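Local coordinates for protein formate-dependent phosphoribosylglycinamide formyltransferase (Mycobacterium tuberculosis H37Rv, PDB 6KHR) that belongs to the ATP-grasp superfamily, enzymes built around a domain of alpha and beta elements, at residues F167-V171 and S183-P188. Residues are numbered along the deposited sequence; the frame is centred on the assembly and turned at random.
Sequences FPLLV and SVVAGP
The ring of F167 lies across the backbone of G187, whose CA sits 3.7 Å from the ring centroid, 18° off the ring normal, in a CH-pi contact. Glycine suits this place because its missing side chain leaves room for the ring of P188 next door, while its extended backbone runs over the phenyl face. CG of F167 stands anti to its own carbonyl carbon (chi1 -74°), which swings the ring toward the other chain segment. P188 extends the same platform obliquely: its CD makes a second, off-centre CH-pi contact, and its CG lies 3.6 Å from F167 CE2. At the ring's edge, CE1 meets V185 CG2 at 3.6 Å, while V185 O lies near the ring plane, 3.2 Å from CD1. That carbonyl also accepts the hydrogen bond of the pair, from L169 N at 2.5 Å; the donor stands above the carbonyl plane, 48° out of it. P168, joined to F167 by a cis peptide bond, rests its rigid ring near A186; alanine's single methyl, though directed away from 167-171 overall, still grazes P168 CB at 4.1 Å where the two chains come close. Branched V185 sends CG2, anti to its backbone N, to the phenylalanine, whereas CG1 lies 4.0 Å from V171 CB. On the other flank, L170 CD2 and V184 CG1 meet as a thin apolar patch. Behind the segment 167-171, A162, V161 and L158 of helix 155-165 pack on F167, L169 and V171, respectively. With its roughly antiparallel course, the pairing brings together two irregular loops flanking strand 172-173 at the periphery of the ATP-grasp fold.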
loop_
_atom_site.group_PDB
_atom_site.type_symbol
_atom_site.label_atom_id
_atom_site.label_comp_id
_atom_site.label_asym_id
_atom_site.label_seq_id
_atom_site.Cartn_x
_atom_site.Cartn_y
_atom_site.Cartn_z
ATOM N N PHE A 167 5.325 -42.702 -18.623
ATOM C CA PHE A 167 5.210 -42.288 -17.209
ATOM C C PHE A 167 6.245 -41.220 -16.887
ATOM O O PHE A 167 7.214 -41.148 -17.604
ATOM C CB PHE A 167 5.333 -43.533 -16.336
ATOM C CG PHE A 167 4.108 -44.399 -16.374
ATOM C CD1 PHE A 167 3.010 -44.093 -15.603
ATOM C CD2 PHE A 167 4.051 -45.510 -17.188
ATOM C CE1 PHE A 167 1.883 -44.885 -15.646
ATOM C CE2 PHE A 167 2.925 -46.302 -17.222
ATOM C CZ PHE A 167 1.844 -45.989 -16.450
ATOM N N PRO A 168 6.090 -40.422 -15.811
ATOM C CA PRO A 168 4.918 -40.476 -14.954
ATOM C C PRO A 168 3.755 -39.659 -15.499
ATOM O O PRO A 168 3.979 -38.880 -16.367
ATOM C CB PRO A 168 5.353 -39.712 -13.714
ATOM C CG PRO A 168 6.306 -38.717 -14.263
ATOM C CD PRO A 168 7.070 -39.478 -15.320
ATOM N N LEU A 169 2.569 -39.899 -14.943
ATOM C CA LEU A 169 1.320 -39.178 -15.282
ATOM C C LEU A 169 0.823 -38.474 -14.027
ATOM O O LEU A 169 1.283 -38.777 -12.941
ATOM C CB LEU A 169 0.278 -40.169 -15.770
ATOM C CG LEU A 169 0.240 -40.347 -17.275
ATOM C CD1 LEU A 169 -0.877 -41.284 -17.676
ATOM C CD2 LEU A 169 0.062 -39.014 -17.945
ATOM N N LEU A 170 -0.111 -37.565 -14.196
ATOM C CA LEU A 170 -0.572 -36.758 -13.057
ATOM C C LEU A 170 -2.075 -36.907 -12.987
ATOM O O LEU A 170 -2.760 -35.968 -13.316
ATOM C CB LEU A 170 -0.219 -35.314 -13.394
ATOM C CG LEU A 170 0.567 -34.572 -12.334
ATOM C CD1 LEU A 170 -0.195 -34.574 -11.022
ATOM C CD2 LEU A 170 1.936 -35.201 -12.177
ATOM N N VAL A 171 -2.554 -38.064 -12.567
ATOM C CA VAL A 171 -4.024 -38.245 -12.553
ATOM C C VAL A 171 -4.611 -37.372 -11.457
ATOM O O VAL A 171 -4.214 -37.489 -10.336
ATOM C CB VAL A 171 -4.442 -39.707 -12.408
ATOM C CG1 VAL A 171 -4.210 -40.185 -10.998
ATOM C CG2 VAL A 171 -5.902 -39.849 -12.771
ATOM N N SER A 183 -3.312 -37.431 -7.406
ATOM C CA SER A 183 -2.385 -38.552 -7.386
ATOM C C SER A 183 -1.390 -38.442 -8.539
ATOM O O SER A 183 -1.684 -37.830 -9.566
ATOM C CB SER A 183 -3.129 -39.870 -7.426
ATOM O OG SER A 183 -3.902 -40.046 -6.247
ATOM N N VAL A 184 -0.211 -39.056 -8.345
ATOM C CA VAL A 184 0.865 -39.057 -9.323
ATOM C C VAL A 184 0.999 -40.465 -9.888
ATOM O O VAL A 184 1.686 -41.300 -9.307
ATOM C CB VAL A 184 2.195 -38.579 -8.709
ATOM C CG1 VAL A 184 2.236 -37.068 -8.494
ATOM C CG2 VAL A 184 2.533 -39.312 -7.419
ATOM N N VAL A 185 0.340 -40.728 -11.023
ATOM C CA VAL A 185 0.481 -42.025 -11.663
ATOM C C VAL A 185 1.852 -42.090 -12.332
ATOM O O VAL A 185 1.983 -41.937 -13.546
ATOM C CB VAL A 185 -0.692 -42.377 -12.604
ATOM C CG1 VAL A 185 -0.973 -41.295 -13.638
ATOM C CG2 VAL A 185 -0.520 -43.731 -13.270
ATOM N N ALA A 186 2.795 -42.590 -11.518
ATOM C CA ALA A 186 4.236 -42.809 -11.816
ATOM C C ALA A 186 4.547 -44.254 -12.247
ATOM O O ALA A 186 5.722 -44.611 -12.330
ATOM C CB ALA A 186 5.065 -42.437 -10.619
ATOM N N GLY A 187 3.544 -45.065 -12.545
ATOM C CA GLY A 187 3.847 -46.431 -13.006
ATOM C C GLY A 187 2.574 -47.168 -13.329
ATOM O O GLY A 187 1.538 -46.737 -12.868
ATOM N N PRO A 188 2.593 -48.321 -14.021
ATOM C CA PRO A 188 1.358 -49.045 -14.359
ATOM C C PRO A 188 0.583 -49.756 -13.234
ATOM O O PRO A 188 -0.388 -50.396 -13.537
ATOM C CB PRO A 188 1.817 -50.063 -15.411
ATOM C CG PRO A 188 3.186 -49.598 -15.816
ATOM C CD PRO A 188 3.767 -48.963 -14.573
#